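Local coordinates for uncharacterized protein Rv1825/MT1873 (Mycobacterium tuberculosis, PDB 3GMG), which is of unknown function but belongs to the UPF0749 (DUF881) family and is probably membrane-associated, the chain here being its C-terminal part, at residues Val82-Val87 / Thr94-Val99. Numbering follows the deposited sequence.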
loop_
_atom_site.group_PDB
_atom_site.type_symbol
_atom_site.label_atom_id
_atom_site.label_comp_id
_atom_site.label_asym_id
_atom_site.label_seq_id
_atom_site.Cartn_x
_atom_site.Cartn_y
_atom_site.Cartn_z
ATOM N N VAL A 82 -1.242 -3.428 3.084
ATOM C CA VAL A 82 -0.503 -2.475 2.260
ATOM C C VAL A 82 -0.961 -1.031 2.483
ATOM O O VAL A 82 -0.147 -0.114 2.458
ATOM C CB VAL A 82 -0.576 -2.869 0.762
ATOM C CG1 VAL A 82 -2.022 -2.847 0.265
ATOM C CG2 VAL A 82 0.319 -1.952 -0.067
ATOM N N ASP A 83 -2.247 -0.847 2.779
ATOM C CA ASP A 83 -2.811 0.479 3.020
ATOM C C ASP A 83 -2.986 0.820 4.490
ATOM O O ASP A 83 -3.658 1.794 4.822
ATOM C CB ASP A 83 -4.152 0.654 2.268
ATOM C CG ASP A 83 -5.251 -0.314 2.724
ATOM O OD1 ASP A 83 -4.966 -1.375 3.314
ATOM O OD2 ASP A 83 -6.446 -0.022 2.464
ATOM N N THR A 84 -2.367 0.041 5.379
ATOM C CA THR A 84 -2.437 0.340 6.798
ATOM C C THR A 84 -1.875 1.722 7.080
ATOM O O THR A 84 -0.840 2.095 6.540
ATOM C CB THR A 84 -1.682 -0.715 7.628
ATOM O OG1 THR A 84 -2.472 -1.906 7.680
ATOM C CG2 THR A 84 -1.422 -0.211 9.049
ATOM N N TRP A 85 -2.587 2.472 7.916
ATOM C CA TRP A 85 -2.171 3.814 8.318
ATOM C C TRP A 85 -2.105 3.888 9.826
ATOM O O TRP A 85 -2.799 3.142 10.517
ATOM C CB TRP A 85 -3.134 4.894 7.778
ATOM C CG TRP A 85 -4.619 4.614 7.974
ATOM C CD1 TRP A 85 -5.480 4.091 7.047
ATOM C CD2 TRP A 85 -5.410 4.856 9.154
ATOM N NE1 TRP A 85 -6.746 3.982 7.573
ATOM C CE2 TRP A 85 -6.732 4.442 8.864
ATOM C CE3 TRP A 85 -5.128 5.378 10.425
ATOM C CZ2 TRP A 85 -7.770 4.535 9.800
ATOM C CZ3 TRP A 85 -6.157 5.458 11.360
ATOM C CH2 TRP A 85 -7.463 5.050 11.035
ATOM N N VAL A 86 -1.258 4.780 10.321
ATOM C CA VAL A 86 -1.146 5.039 11.753
ATOM C C VAL A 86 -1.250 6.542 11.993
ATOM O O VAL A 86 -0.504 7.322 11.403
ATOM C CB VAL A 86 0.195 4.534 12.323
ATOM C CG1 VAL A 86 0.215 4.670 13.846
ATOM C CG2 VAL A 86 0.457 3.084 11.890
ATOM N N VAL A 87 -2.171 6.926 12.867
ATOM C CA VAL A 87 -2.303 8.330 13.281
ATOM C C VAL A 87 -2.391 8.383 14.797
ATOM O O VAL A 87 -2.341 7.352 15.471
ATOM C CB VAL A 87 -3.540 9.018 12.642
ATOM C CG1 VAL A 87 -3.461 8.977 11.127
ATOM C CG2 VAL A 87 -4.830 8.395 13.137
ATOM N N THR A 94 -3.846 5.264 16.631
ATOM C CA THR A 94 -4.941 4.640 15.903
ATOM C C THR A 94 -4.352 3.976 14.663
ATOM O O THR A 94 -3.798 4.641 13.788
ATOM C CB THR A 94 -6.047 5.661 15.510
ATOM O OG1 THR A 94 -6.514 6.321 16.692
ATOM C CG2 THR A 94 -7.218 4.970 14.832
ATOM N N VAL A 95 -4.458 2.651 14.616
ATOM C CA VAL A 95 -3.986 1.861 13.485
ATOM C C VAL A 95 -5.200 1.236 12.801
ATOM O O VAL A 95 -5.901 0.415 13.400
ATOM C CB VAL A 95 -3.009 0.747 13.940
ATOM C CG1 VAL A 95 -2.399 0.059 12.725
ATOM C CG2 VAL A 95 -1.896 1.313 14.842
ATOM N N ASP A 96 -5.486 1.652 11.569
ATOM C CA ASP A 96 -6.659 1.165 10.829
ATOM C C ASP A 96 -7.946 1.170 11.684
ATOM O O ASP A 96 -8.654 0.172 11.794
ATOM C CB ASP A 96 -6.366 -0.226 10.254
ATOM C CG ASP A 96 -5.260 -0.200 9.215
ATOM O OD1 ASP A 96 -4.879 0.902 8.766
ATOM O OD2 ASP A 96 -4.763 -1.284 8.847
ATOM N N THR A 97 -8.203 2.318 12.305
ATOM C CA THR A 97 -9.387 2.580 13.148
ATOM C C THR A 97 -9.312 2.027 14.565
ATOM O O THR A 97 -10.167 2.363 15.389
ATOM C CB THR A 97 -10.749 2.112 12.527
ATOM O OG1 THR A 97 -10.949 0.713 12.762
ATOM C CG2 THR A 97 -10.832 2.433 11.034
ATOM N N LYS A 98 -8.318 1.192 14.872
ATOM C CA LYS A 98 -8.185 0.659 16.220
ATOM C C LYS A 98 -7.225 1.490 17.048
ATOM O O LYS A 98 -6.065 1.686 16.672
ATOM C CB LYS A 98 -7.731 -0.795 16.180
ATOM C CG LYS A 98 -8.724 -1.683 15.464
ATOM C CD LYS A 98 -8.597 -3.104 15.906
ATOM C CE LYS A 98 -9.581 -3.982 15.172
ATOM N NZ LYS A 98 -9.206 -5.403 15.303
ATOM N N VAL A 99 -7.717 1.980 18.185
ATOM C CA VAL A 99 -6.920 2.789 19.085
ATOM C C VAL A 99 -6.142 1.868 20.019
ATOM O O VAL A 99 -6.723 1.037 20.728
ATOM C CB VAL A 99 -7.784 3.790 19.889
ATOM C CG1 VAL A 99 -6.897 4.636 20.786
ATOM C CG2 VAL A 99 -8.626 4.666 18.931
HETATM O O HOH W 1 -6.459 0.643 6.292
#
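Asp96 turns its CG beside its own backbone N (chi1 -65°), swinging the carboxylate back to Thr84, whose OG1 likewise stands beside the backbone N (chi1 -75°). The hydroxyl donates to OD2 of Asp96 on its syn side, Thr84 OG1 to Asp96 OD2 being 2.6 Å, while Trp85 N gives Asp96 OD1 a hydrogen bond of 2.9 Å. Aspartate suits this place because its short side chain offers two acceptors, one for a hydroxyl and one for an N-H, and because it tolerates the left-handed backbone of the first inner position of the type I' turn from Val95 to Lys98. A backbone bond, Asp96 N to Trp85 O at 3.2 Å, adds to these. The Trp85 indole lies over this junction: Asp96 N sits 3.7 Å above the ring plane, offset toward the rim, and Trp85 CZ3 rests 3.7 Å from Thr94 CG2. Beyond it the antiparallel hairpin of 86-87 and 92-95 takes over. Val87 and Thr94 form a hydrogen-bonded pair, and the non-hydrogen-bonded pair Val86 and Val95 sets its branched, strand-compatible side chains side by side on the buried face, where Val86 packs on Ile55 of helix 51-63 and Val95 on Val78. Asp96 thus extends the hairpin's bonding beyond the Val86-Val95 pair, as far as Thr84; two donors and a long, weak ion pair to Arg150, whose salt bridge is to Asp83, probably keep its carboxylate ionised despite that neighbouring negative charge.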